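Local atomic coordinates of cysteine desulfurase (PDB entry 6WCI), a protein that probably removes sulfur from L-cysteine with the help of pyridoxal 5'-phosphate, releasing L-alanine and passing the sulfur to a carrier. Residues Gly54-Val58 with Gln59-Ala63; Val64-Tyr68 with Arg69-Ala73; His80-Gly83 with Ser84-Thr87; Asp88-Glu91 with Gly92-Thr96; Ala309-Tyr312 with Leu313-Gly317. All coordinates share one frame; numbering follows the deposited sequence. Where two conformers were deposited one is given.

Interaction 1. Residues Gly54-Val58 with Gln59-Ala63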
loop_
_atom_site.group_PDB
_atom_site.type_symbol
_atom_site.label_atom_id
_atom_site.label_comp_id
_atom_site.label_asym_id
_atom_site.label_seq_id
_atom_site.Cartn_x
_atom_site.Cartn_y
_atom_site.Cartn_z
ATOM N N GLY B 54 -13.838 8.991 -3.247
ATOM C CA GLY B 54 -14.597 9.897 -2.417
ATOM C C GLY B 54 -13.753 11.024 -1.831
ATOM O O GLY B 54 -12.530 10.966 -1.780
ATOM N N GLN B 55 -14.429 12.079 -1.390
ATOM C CA GLN B 55 -13.739 13.198 -0.779
ATOM C C GLN B 55 -13.651 12.982 0.725
ATOM O O GLN B 55 -14.354 12.143 1.298
ATOM C CB GLN B 55 -14.447 14.515 -1.103
ATOM C CG GLN B 55 -14.537 14.823 -2.589
ATOM C CD GLN B 55 -13.182 14.812 -3.269
ATOM O OE1 GLN B 55 -12.166 15.109 -2.653
ATOM N NE2 GLN B 55 -13.162 14.441 -4.542
ATOM N N LYS B 56 -12.789 13.779 1.374
ATOM C CA LYS B 56 -12.461 13.423 2.746
ATOM C C LYS B 56 -12.986 14.472 3.718
ATOM O O LYS B 56 -12.943 15.671 3.414
ATOM C CB LYS B 56 -10.943 13.284 2.946
ATOM C CG LYS B 56 -10.185 12.642 1.773
ATOM C CD LYS B 56 -10.693 11.272 1.410
ATOM C CE LYS B 56 -9.912 10.745 0.222
ATOM N NZ LYS B 56 -10.449 9.471 -0.328
ATOM N N PRO B 57 -13.490 14.053 4.876
ATOM C CA PRO B 57 -13.824 15.018 5.928
ATOM C C PRO B 57 -12.569 15.522 6.618
ATOM O O PRO B 57 -11.517 14.877 6.619
ATOM C CB PRO B 57 -14.702 14.215 6.890
ATOM C CG PRO B 57 -14.277 12.791 6.680
ATOM C CD PRO B 57 -13.865 12.672 5.238
ATOM N N VAL B 58 -12.698 16.706 7.219
ATOM C CA VAL B 58 -11.542 17.353 7.817
ATOM C C VAL B 58 -10.998 16.544 8.994
ATOM O O VAL B 58 -9.817 16.651 9.327
ATOM C CB VAL B 58 -11.913 18.787 8.224
ATOM C CG1 VAL B 58 -12.699 18.796 9.535
ATOM C CG2 VAL B 58 -10.668 19.624 8.302
ATOM N N GLN B 59 -11.838 15.724 9.635
ATOM C CA GLN B 59 -11.369 14.851 10.707
ATOM C C GLN B 59 -10.353 13.836 10.189
ATOM O O GLN B 59 -9.384 13.496 10.885
ATOM C CB GLN B 59 -12.562 14.137 11.347
ATOM C CG GLN B 59 -13.545 15.046 12.075
ATOM C CD GLN B 59 -14.567 15.719 11.158
ATOM O OE1 GLN B 59 -14.471 15.652 9.933
ATOM N NE2 GLN B 59 -15.552 16.377 11.760
ATOM N N VAL B 60 -10.561 13.337 8.967
ATOM C CA VAL B 60 -9.640 12.370 8.371
ATOM C C VAL B 60 -8.362 13.058 7.922
ATOM O O VAL B 60 -7.252 12.581 8.191
ATOM C CB VAL B 60 -10.314 11.650 7.194
ATOM C CG1 VAL B 60 -9.283 10.877 6.387
ATOM C CG2 VAL B 60 -11.415 10.736 7.703
ATOM N N ILE B 61 -8.506 14.177 7.211
ATOM C CA ILE B 61 -7.355 14.903 6.683
ATOM C C ILE B 61 -6.437 15.329 7.821
ATOM O O ILE B 61 -5.215 15.154 7.758
ATOM C CB ILE B 61 -7.837 16.111 5.854
ATOM C CG1 ILE B 61 -8.488 15.628 4.562
ATOM C CG2 ILE B 61 -6.693 17.092 5.574
ATOM C CD1 ILE B 61 -9.182 16.707 3.770
ATOM N N GLY B 62 -7.019 15.883 8.886
ATOM C CA GLY B 62 -6.230 16.284 10.034
ATOM C C GLY B 62 -5.672 15.116 10.828
ATOM O O GLY B 62 -4.666 15.264 11.523
ATOM N N ALA B 63 -6.316 13.951 10.757
ATOM C CA ALA B 63 -5.757 12.774 11.417
ATOM C C ALA B 63 -4.439 12.370 10.771
ATOM O O ALA B 63 -3.458 12.068 11.461
ATOM C CB ALA B 63 -6.749 11.611 11.370
#
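P57 and V60 meet where the loop ahead of helix 58-70 becomes that helix, with P57 at the N-cap position. The carbonyl of P57 opens the helix by serving two amides. I61 N reaches P57 O at 3.1 Å in an almost straight bond (169°) that lies in the carbonyl plane. V60 N approaches P57 O at 3.0 Å from well above that plane, with a more bent N-H...O angle of 130°. One residue further on, G62 N bonds to V58 O at 2.9 Å. The P57 ring, which has no N-H, contributes carbon instead: its CG packs on V60 CG2 at 3.7 Å, while K56 CB lies 3.8 Å from I61 CG1.

Beyond CB the K56 chain leads away from the helix start. Its bend at chi2 (-57°) turns the chain back so that NZ bonds to G54 O at 2.9 Å, the donor standing above the carbonyl plane, and a second acceptor, G249 O, also takes NZ. The Q55 amide is held by N72 O of the second subunit. Q59 differs: its chain bends at chi2 and lays OE1 against P57 CB at 3.4 Å. Outside the two segments, V60 packs on A309 of helix 300-316, and the backbone of G54 bonds to that of H245, next to the cofactor-bearing K246. The chemistry therefore divides: the amides of V60, I61 and G62 are satisfied by the carbonyls of P57 and V58, the ammonium by loop carbonyls, and the buried Q59 OE1 has no hydrogen-bond partner in the model.

Interaction 2. Residues Val64-Tyr68 with Arg69-Ala73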
loop_
_atom_site.group_PDB
_atom_site.type_symbol
_atom_site.label_atom_id
_atom_site.label_comp_id
_atom_site.label_asym_id
_atom_site.label_seq_id
_atom_site.Cartn_x
_atom_site.Cartn_y
_atom_site.Cartn_z
ATOM N N VAL B 64 -4.405 12.352 9.438
ATOM C CA VAL B 64 -3.178 12.021 8.723
ATOM C C VAL B 64 -2.115 13.084 8.975
ATOM O O VAL B 64 -0.946 12.773 9.225
ATOM C CB VAL B 64 -3.492 11.849 7.224
ATOM C CG1 VAL B 64 -2.212 11.765 6.400
ATOM C CG2 VAL B 64 -4.371 10.611 7.001
ATOM N N ASP B 65 -2.510 14.356 8.943
ATOM C CA ASP B 65 -1.564 15.443 9.147
ATOM C C ASP B 65 -1.002 15.421 10.562
ATOM O O ASP B 65 0.196 15.654 10.770
ATOM C CB ASP B 65 -2.256 16.772 8.857
ATOM C CG ASP B 65 -1.308 17.943 8.904
ATOM O OD1 ASP B 65 -0.644 18.214 7.882
ATOM O OD2 ASP B 65 -1.242 18.599 9.960
ATOM N N GLU B 66 -1.858 15.132 11.543
ATOM C CA GLU B 66 -1.425 15.093 12.932
ATOM C C GLU B 66 -0.442 13.949 13.173
ATOM O O GLU B 66 0.489 14.079 13.980
ATOM C CB GLU B 66 -2.639 14.954 13.850
ATOM C CG GLU B 66 -2.307 15.031 15.335
ATOM C CD GLU B 66 -3.366 14.400 16.220
ATOM O OE1 GLU B 66 -3.909 13.340 15.844
ATOM O OE2 GLU B 66 -3.660 14.967 17.293
ATOM N N PHE B 67 -0.642 12.821 12.488
ATOM C CA PHE B 67 0.280 11.704 12.620
ATOM C C PHE B 67 1.683 12.109 12.204
ATOM O O PHE B 67 2.648 11.899 12.950
ATOM C CB PHE B 67 -0.197 10.504 11.794
ATOM C CG PHE B 67 0.811 9.392 11.739
ATOM C CD1 PHE B 67 1.015 8.577 12.840
ATOM C CD2 PHE B 67 1.579 9.185 10.609
ATOM C CE1 PHE B 67 1.953 7.554 12.807
ATOM C CE2 PHE B 67 2.520 8.160 10.570
ATOM C CZ PHE B 67 2.707 7.349 11.672
ATOM N N TYR B 68 1.824 12.683 11.004
ATOM C CA TYR B 68 3.165 13.042 10.551
ATOM C C TYR B 68 3.776 14.134 11.415
ATOM O O TYR B 68 4.993 14.153 11.610
ATOM C CB TYR B 68 3.140 13.482 9.089
ATOM C CG TYR B 68 2.843 12.378 8.103
ATOM C CD1 TYR B 68 3.600 11.196 8.083
ATOM C CD2 TYR B 68 1.808 12.514 7.182
ATOM C CE1 TYR B 68 3.332 10.198 7.168
ATOM C CE2 TYR B 68 1.529 11.526 6.266
ATOM C CZ TYR B 68 2.284 10.360 6.267
ATOM O OH TYR B 68 1.998 9.376 5.346
ATOM N N ARG B 69 2.956 15.044 11.946
ATOM C CA ARG B 69 3.489 16.171 12.702
ATOM C C ARG B 69 3.814 15.825 14.150
ATOM O O ARG B 69 4.638 16.506 14.768
ATOM C CB ARG B 69 2.494 17.336 12.693
ATOM C CG ARG B 69 2.480 18.106 11.403
ATOM C CD ARG B 69 1.409 19.202 11.425
ATOM N NE ARG B 69 1.288 19.818 10.111
ATOM C CZ ARG B 69 2.046 20.826 9.687
ATOM N NH1 ARG B 69 2.978 21.348 10.480
ATOM N NH2 ARG B 69 1.867 21.317 8.466
ATOM N N ARG B 70 3.157 14.817 14.720
ATOM C CA ARG B 70 3.116 14.683 16.172
ATOM C C ARG B 70 3.471 13.311 16.717
ATOM O O ARG B 70 3.887 13.238 17.876
ATOM C CB ARG B 70 1.734 15.084 16.707
ATOM C CG ARG B 70 1.367 16.566 16.497
ATOM C CD ARG B 70 1.978 17.428 17.572
ATOM N NE ARG B 70 1.545 17.011 18.904
ATOM C CZ ARG B 70 2.107 17.431 20.034
ATOM N NH1 ARG B 70 3.130 18.278 19.991
ATOM N NH2 ARG B 70 1.655 17.001 21.205
ATOM N N TYR B 71 3.316 12.226 15.963
ATOM C CA TYR B 71 3.733 10.939 16.532
ATOM C C TYR B 71 4.100 9.938 15.445
ATOM O O TYR B 71 3.882 8.731 15.593
ATOM C CB TYR B 71 2.678 10.352 17.474
ATOM C CG TYR B 71 1.302 10.080 16.885
ATOM C CD1 TYR B 71 0.417 11.116 16.602
ATOM C CD2 TYR B 71 0.871 8.780 16.671
ATOM C CE1 TYR B 71 -0.849 10.858 16.089
ATOM C CE2 TYR B 71 -0.385 8.506 16.158
ATOM C CZ TYR B 71 -1.242 9.544 15.871
ATOM O OH TYR B 71 -2.488 9.249 15.355
ATOM N N ASN B 72 4.739 10.420 14.387
ATOM C CA ASN B 72 5.252 9.539 13.351
ATOM C C ASN B 72 6.371 8.656 13.900
ATOM O O ASN B 72 7.402 9.157 14.361
ATOM C CB ASN B 72 5.736 10.374 12.174
ATOM C CG ASN B 72 6.386 9.542 11.104
ATOM O OD1 ASN B 72 5.719 8.780 10.403
ATOM N ND2 ASN B 72 7.705 9.680 10.969
ATOM N N ALA B 73 6.130 7.345 13.890
ATOM C CA ALA B 73 7.065 6.302 14.305
ATOM C C ALA B 73 6.522 4.992 13.751
ATOM O O ALA B 73 5.406 4.945 13.235
ATOM C CB ALA B 73 7.217 6.242 15.825
HETATM O O HOH W 1 -3.728 11.338 14.040
#
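F67 and Y71 come together through two different first torsions: F67 CG stands opposite its own backbone N (chi1 172°), while Y71 CG sits between N and the carbonyl carbon (chi1 59°), which folds its ring back over the preceding turn. The result is an edge-to-face (T-shaped) pair with ring planes 88° apart and centroids separated by 5.2 Å. The edge belongs to F67, whose CD1 lies 3.6 Å from Y71 CE2 over the tyrosine face. F67 CA makes an off-centre CH-pi contact with the same ring. N72 then covers a face of F67, its CA 4.0 Å from the F67 ring centroid in a second CH-pi contact.

All this happens at the C-terminal end of helix 58-70, where Y71 is the first residue to abandon helical backbone angles. Its amide still bonds to F67 O at 3.1 Å, closing the last turn. The F67 ring is also lodged against I304 of helix 300-316 and A86 of helix 81-101, and N72 ND2 crosses the dimer interface to Q55 OE1 of the second subunit.

On another side of the helix, D65 and R69 form a salt bridge one turn apart. R69 NE lies 2.8 Å from D65 OD2, but both hydrogen bonds from NE to the carboxylate are weak, and the carboxylate and guanidinium planes are inclined to each other. E66 OE1 comes near the edge of the Y71 ring, and a water joins the two residues: it donates to E66 OE1 at 2.7 Å and accepts from Y71 OH at 2.8 Å.

Interaction 3. Residues His80-Gly83 with Ser84-Thr87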
loop_
_atom_site.group_PDB
_atom_site.type_symbol
_atom_site.label_atom_id
_atom_site.label_comp_id
_atom_site.label_asym_id
_atom_site.label_seq_id
_atom_site.Cartn_x
_atom_site.Cartn_y
_atom_site.Cartn_z
ATOM N N HIS B 80 9.488 2.980 22.426
ATOM C CA HIS B 80 9.495 4.346 22.906
ATOM C C HIS B 80 8.113 4.988 22.755
ATOM O O HIS B 80 7.198 4.448 22.117
ATOM C CB HIS B 80 10.569 5.149 22.173
ATOM C CG HIS B 80 10.545 4.980 20.682
ATOM N ND1 HIS B 80 9.578 5.551 19.883
ATOM C CD2 HIS B 80 11.374 4.312 19.846
ATOM C CE1 HIS B 80 9.814 5.249 18.618
ATOM N NE2 HIS B 80 10.898 4.498 18.568
ATOM N N ALA B 81 7.981 6.169 23.358
ATOM C CA ALA B 81 6.675 6.808 23.489
ATOM C C ALA B 81 5.966 6.937 22.143
ATOM O O ALA B 81 4.809 6.523 22.000
ATOM C CB ALA B 81 6.840 8.170 24.158
ATOM N N LEU B 82 6.650 7.484 21.135
ATOM C CA LEU B 82 5.993 7.693 19.845
ATOM C C LEU B 82 5.603 6.374 19.190
ATOM O O LEU B 82 4.516 6.258 18.610
ATOM C CB LEU B 82 6.889 8.510 18.915
ATOM C CG LEU B 82 7.210 9.938 19.381
ATOM C CD1 LEU B 82 7.832 10.747 18.257
ATOM C CD2 LEU B 82 5.959 10.638 19.922
ATOM N N GLY B 83 6.473 5.364 19.267
ATOM C CA GLY B 83 6.111 4.060 18.727
ATOM C C GLY B 83 4.872 3.484 19.384
ATOM O O GLY B 83 4.013 2.902 18.715
ATOM N N SER B 84 4.756 3.653 20.700
ATOM C CA SER B 84 3.566 3.198 21.410
ATOM C C SER B 84 2.328 3.953 20.944
ATOM O O SER B 84 1.285 3.352 20.664
ATOM C CB SER B 84 3.764 3.368 22.916
ATOM O OG SER B 84 2.557 3.165 23.618
ATOM N N GLU B 85 2.426 5.285 20.858
ATOM C CA GLU B 85 1.294 6.071 20.378
ATOM C C GLU B 85 0.892 5.649 18.972
ATOM O O GLU B 85 -0.301 5.499 18.677
ATOM C CB GLU B 85 1.630 7.563 20.416
ATOM C CG GLU B 85 1.985 8.053 21.806
ATOM C CD GLU B 85 2.182 9.557 21.875
ATOM O OE1 GLU B 85 1.905 10.246 20.869
ATOM O OE2 GLU B 85 2.611 10.051 22.939
ATOM N N ALA B 86 1.877 5.436 18.095
ATOM C CA ALA B 86 1.582 5.034 16.725
ATOM C C ALA B 86 0.915 3.666 16.679
ATOM O O ALA B 86 -0.013 3.447 15.891
ATOM C CB ALA B 86 2.868 5.039 15.902
ATOM N N THR B 87 1.376 2.733 17.515
ATOM C CA THR B 87 0.799 1.396 17.537
ATOM C C THR B 87 -0.636 1.425 18.041
ATOM O O THR B 87 -1.520 0.771 17.468
ATOM C CB THR B 87 1.659 0.471 18.403
ATOM O OG1 THR B 87 2.980 0.414 17.854
ATOM C CG2 THR B 87 1.066 -0.946 18.436
#
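G83 and T87 make the tight part of this contact, in the first turns of helix 81-101, for which H80 holds the N-cap position. Four successive amides bond to the carbonyls four residues earlier. S84 N meets H80 O at 2.9 Å with an N-H...O angle of 163°; the donor stands nearly on the line of the C=O bond. E85 N reaches A81 O in the same head-on manner, again at 2.9 Å. A86 N and L82 O follow at 2.8 Å, and the methyl of A86 rests on that carbonyl too, with CB 3.4 Å from L82 O. E85 CG also presses on A81 O, at 3.2 Å.

Past CG, side-chain contact between the two segments is sparse. The E85 chain runs on in an extended form (chi2 -174°), carrying the carboxylate beyond the helix backbone, where the approach of L82 to it is a wide one, CD2 to OE1 at 4.2 Å. The second subunit supplies the partners there instead: E85 OE2 forms a salt bridge with R38 of that subunit, H80 NE2 bonds to D49 of the second subunit, and the amide of A81 bonds to D372 of the same neighbouring chain. S84 is partly exposed.

Back in the compact part, T87 doubles the grip on one carbonyl. With chi1 at -60° its hydroxyl lies beside its own backbone N, so that T87 N and T87 OG1 approach G83 O from opposite faces of the carbonyl plane, OG1 standing 2.8 Å from G83 O.

Interaction 4. Residues Asp88-Glu91 with Gly92-Thr96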
loop_
_atom_site.group_PDB
_atom_site.type_symbol
_atom_site.label_atom_id
_atom_site.label_comp_id
_atom_site.label_asym_id
_atom_site.label_seq_id
_atom_site.Cartn_x
_atom_site.Cartn_y
_atom_site.Cartn_z
ATOM N N ASP B 88 -0.887 2.167 19.120
ATOM C CA ASP B 88 -2.248 2.262 19.644
ATOM C C ASP B 88 -3.194 2.868 18.614
ATOM O O ASP B 88 -4.335 2.415 18.465
ATOM C CB ASP B 88 -2.262 3.076 20.935
ATOM C CG ASP B 88 -1.493 2.398 22.053
ATOM O OD1 ASP B 88 -1.064 1.237 21.865
ATOM O OD2 ASP B 88 -1.312 3.020 23.117
ATOM N N ALA B 89 -2.737 3.885 17.889
ATOM C CA ALA B 89 -3.582 4.496 16.867
ATOM C C ALA B 89 -3.842 3.529 15.717
ATOM O O ALA B 89 -4.967 3.442 15.203
ATOM C CB ALA B 89 -2.921 5.779 16.360
ATOM N N TYR B 90 -2.816 2.783 15.312
ATOM C CA TYR B 90 -2.943 1.903 14.157
ATOM C C TYR B 90 -3.836 0.711 14.471
ATOM O O TYR B 90 -4.782 0.415 13.730
ATOM C CB TYR B 90 -1.554 1.454 13.711
ATOM C CG TYR B 90 -1.543 0.384 12.646
ATOM C CD1 TYR B 90 -1.909 0.670 11.332
ATOM C CD2 TYR B 90 -1.127 -0.909 12.946
ATOM C CE1 TYR B 90 -1.895 -0.326 10.348
ATOM C CE2 TYR B 90 -1.100 -1.898 11.978
ATOM C CZ TYR B 90 -1.477 -1.606 10.683
ATOM O OH TYR B 90 -1.436 -2.609 9.729
ATOM N N GLU B 91 -3.554 0.009 15.569
ATOM C CA GLU B 91 -4.440 -1.073 15.964
ATOM C C GLU B 91 -5.799 -0.542 16.391
ATOM O O GLU B 91 -6.799 -1.246 16.244
ATOM C CB GLU B 91 -3.805 -1.906 17.076
ATOM C CG GLU B 91 -2.609 -2.745 16.614
ATOM C CD GLU B 91 -2.966 -3.784 15.533
ATOM O OE1 GLU B 91 -4.148 -4.182 15.431
ATOM O OE2 GLU B 91 -2.049 -4.201 14.784
ATOM N N GLY B 92 -5.859 0.681 16.923
ATOM C CA GLY B 92 -7.155 1.291 17.189
ATOM C C GLY B 92 -7.984 1.447 15.927
ATOM O O GLY B 92 -9.206 1.286 15.947
ATOM N N ALA B 93 -7.323 1.741 14.806
ATOM C CA ALA B 93 -8.030 1.920 13.545
ATOM C C ALA B 93 -8.594 0.603 13.041
ATOM O O ALA B 93 -9.680 0.572 12.454
ATOM C CB ALA B 93 -7.093 2.526 12.504
ATOM N N ARG B 94 -7.854 -0.493 13.244
ATOM C CA ARG B 94 -8.368 -1.813 12.901
ATOM C C ARG B 94 -9.617 -2.143 13.710
ATOM O O ARG B 94 -10.551 -2.765 13.193
ATOM C CB ARG B 94 -7.283 -2.881 13.116
ATOM C CG ARG B 94 -7.704 -4.277 12.638
ATOM C CD ARG B 94 -6.940 -5.419 13.329
ATOM N NE ARG B 94 -5.498 -5.234 13.272
ATOM C CZ ARG B 94 -4.733 -5.596 12.248
ATOM N NH1 ARG B 94 -5.268 -6.174 11.180
ATOM N NH2 ARG B 94 -3.422 -5.374 12.292
ATOM N N ASN B 95 -9.652 -1.745 14.983
ATOM C CA ASN B 95 -10.822 -2.050 15.809
ATOM C C ASN B 95 -12.022 -1.212 15.399
ATOM O O ASN B 95 -13.163 -1.684 15.446
ATOM C CB ASN B 95 -10.506 -1.828 17.289
ATOM C CG ASN B 95 -9.352 -2.688 17.779
ATOM O OD1 ASN B 95 -8.991 -3.677 17.142
ATOM N ND2 ASN B 95 -8.772 -2.318 18.922
ATOM N N THR B 96 -11.780 0.039 15.010
ATOM C CA THR B 96 -12.867 0.903 14.565
ATOM C C THR B 96 -13.437 0.430 13.242
ATOM O O THR B 96 -14.651 0.476 13.033
ATOM C CB THR B 96 -12.375 2.341 14.425
ATOM O OG1 THR B 96 -11.899 2.799 15.689
ATOM C CG2 THR B 96 -13.515 3.242 13.947
HETATM O O HOH W 2 -6.577 -4.732 17.076
#
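The guanidinium of R94 presents its side edge to the carboxylate of E91, and the two flat groups are nearly coplanar, with 16° between their planes. The phenol ring of Y90 stands steeply to the same guanidinium, at 79°, and approaches it obliquely: Y90 CE2 and R94 NH2 are 4.2 Å apart, a loose contact beside the main pair.

That pair is a two-pronged salt bridge. R94 NE meets E91 OE1 at 2.8 Å and R94 NH2 meets E91 OE2 at 3.1 Å. Both N-H...O angles are 174°, and both oxygens are approached on their syn sides. The torsions explain the fit. E91 folds at chi2, R94 folds at chi3, and the two chains end up side by side, pointing the same way. Bonding through two nitrogens fixes how the groups are turned against each other. A water extends the network by donating to E91 OE1 at 3.0 Å and to N95 OD1 at 2.6 Å.

The second shell adds further partners: H291 bonds to E91 OE2, while R94 NH1 takes E294 in another salt bridge and also L108 O. With two carboxylates, E91 and E294, bonded to it, the buried arginine charge is probably well balanced. Further along the helix, T96 OG1 bonds to G92 O at 3.1 Å, on the face of that carbonyl opposite T96 N. This is an i to i+3 salt bridge along helix 81-101, here joining the helix through L108 to strand 108-111 at the margin of the seven-stranded sheet in the class-V aminotransferase fold.

Interaction 5. Residues Ala309-Tyr312 with Leu313-Gly317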
loop_
_atom_site.group_PDB
_atom_site.type_symbol
_atom_site.label_atom_id
_atom_site.label_comp_id
_atom_site.label_asym_id
_atom_site.label_seq_id
_atom_site.Cartn_x
_atom_site.Cartn_y
_atom_site.Cartn_z
ATOM N N ALA B 309 -12.198 7.795 9.327
ATOM C CA ALA B 309 -13.276 7.721 8.339
ATOM C C ALA B 309 -14.367 6.763 8.792
ATOM O O ALA B 309 -15.563 7.073 8.701
ATOM C CB ALA B 309 -12.729 7.282 6.982
ATOM N N ALA B 310 -13.975 5.580 9.271
ATOM C CA ALA B 310 -14.957 4.615 9.752
ATOM C C ALA B 310 -15.760 5.183 10.915
ATOM O O ALA B 310 -16.992 5.050 10.958
ATOM C CB ALA B 310 -14.256 3.313 10.155
ATOM N N ASP B 311 -15.084 5.841 11.859
ATOM C CA ASP B 311 -15.792 6.421 12.993
ATOM C C ASP B 311 -16.691 7.570 12.553
ATOM O O ASP B 311 -17.789 7.751 13.093
ATOM C CB ASP B 311 -14.798 6.888 14.049
ATOM C CG ASP B 311 -15.481 7.493 15.252
ATOM O OD1 ASP B 311 -16.170 6.749 15.980
ATOM O OD2 ASP B 311 -15.341 8.717 15.464
ATOM N N TYR B 312 -16.257 8.339 11.553
ATOM C CA TYR B 312 -17.092 9.424 11.047
ATOM C C TYR B 312 -18.387 8.882 10.456
ATOM O O TYR B 312 -19.467 9.423 10.714
ATOM C CB TYR B 312 -16.316 10.238 10.012
ATOM C CG TYR B 312 -17.018 11.490 9.517
ATOM C CD1 TYR B 312 -16.810 12.722 10.134
ATOM C CD2 TYR B 312 -17.869 11.443 8.416
ATOM C CE1 TYR B 312 -17.453 13.884 9.677
ATOM C CE2 TYR B 312 -18.519 12.593 7.959
ATOM C CZ TYR B 312 -18.305 13.803 8.587
ATOM O OH TYR B 312 -18.949 14.930 8.117
ATOM N N LEU B 313 -18.301 7.796 9.685
ATOM C CA LEU B 313 -19.498 7.224 9.072
ATOM C C LEU B 313 -20.381 6.532 10.103
ATOM O O LEU B 313 -21.612 6.597 10.019
ATOM C CB LEU B 313 -19.102 6.251 7.963
ATOM C CG LEU B 313 -18.487 6.901 6.720
ATOM C CD1 LEU B 313 -17.966 5.863 5.749
ATOM C CD2 LEU B 313 -19.522 7.790 6.051
ATOM N N GLN B 314 -19.781 5.858 11.084
ATOM C CA GLN B 314 -20.597 5.294 12.154
ATOM C C GLN B 314 -21.285 6.395 12.958
ATOM O O GLN B 314 -22.425 6.224 13.403
ATOM C CB GLN B 314 -19.753 4.399 13.061
ATOM C CG GLN B 314 -19.482 3.024 12.464
ATOM C CD GLN B 314 -18.708 2.104 13.401
ATOM O OE1 GLN B 314 -19.291 1.228 14.044
ATOM N NE2 GLN B 314 -17.384 2.296 13.476
ATOM N N GLN B 315 -20.614 7.540 13.139
ATOM C CA GLN B 315 -21.223 8.649 13.875
ATOM C C GLN B 315 -22.420 9.225 13.130
ATOM O O GLN B 315 -23.451 9.535 13.741
ATOM C CB GLN B 315 -20.193 9.751 14.136
ATOM C CG GLN B 315 -19.173 9.425 15.215
ATOM C CD GLN B 315 -19.813 9.213 16.568
ATOM O OE1 GLN B 315 -19.815 8.101 17.097
ATOM N NE2 GLN B 315 -20.360 10.285 17.141
ATOM N N LEU B 316 -22.292 9.420 11.814
ATOM C CA LEU B 316 -23.442 9.863 11.035
ATOM C C LEU B 316 -24.569 8.849 11.121
ATOM O O LEU B 316 -25.743 9.217 11.236
ATOM C CB LEU B 316 -23.060 10.072 9.570
ATOM C CG LEU B 316 -22.062 11.136 9.142
ATOM C CD1 LEU B 316 -22.243 11.388 7.654
ATOM C CD2 LEU B 316 -22.240 12.416 9.945
ATOM N N GLY B 317 -24.226 7.566 11.087
ATOM C CA GLY B 317 -25.218 6.528 10.920
ATOM C C GLY B 317 -25.266 6.076 9.476
ATOM O O GLY B 317 -25.736 6.812 8.603
#
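Y312 and L316, one turn apart near the end of helix 300-316, make the apolar part of this contact: L316 CD1 lies 3.9 Å from Y312 CE2, approaching the ring obliquely. On another side of the helix D311 and Q315 run side by side in the same direction, with carboxylate and amide planes 24° apart. Q315 CG, not the amide, makes the nearest side-chain approach, 3.9 Å from D311 OD2. Q315 bends at chi2 (-62°), and its CG also comes within 3.0 Å of D311 O.

Regular main-chain bonds set these spacings, among them L316 N to Y312 O at 3.0 Å and Q315 N to D311 O at 2.8 Å. G317 N still bonds to L313 O, yet G317 itself has left the helix with phi at 99°, and it stands at the N-cap position of helix 318-336.

Farther out, D32 holds Y312 OH, W26 and V29 of helix 26-30 cover L316, and L313 packs against F100 of helix 81-101. The chemistry is thus split by side: Y312, L313 and L316 supply an apolar surface for neighbouring helices and loops with one hydroxyl satisfied from outside, whereas D311 and Q315 are on the more exposed part of the helix.

Overall arrangement
Each contact lies within one continuous stretch, so none closes a long loop; all five follow in series, and none nests in or crosses another. Interaction 1 starts helix 58-70 and interaction 2 ends it. After the connection to H80, interactions 3 and 4 occupy successive turns of helix 81-101. Much later in the chain, interaction 5 finishes helix 300-316 yet lies only about 12 Å, centre to centre, from interaction 1. Touches tie the three helices and the segment after helix 58-70 together: A73 on G83 joins interactions 2 and 3, Y71 on A89 joins 2 and 4, V60 on A309 joins 1 and 5, and T96 on A310 joins 4 and 5. Interactions 1, 2 and 3 also meet the second subunit.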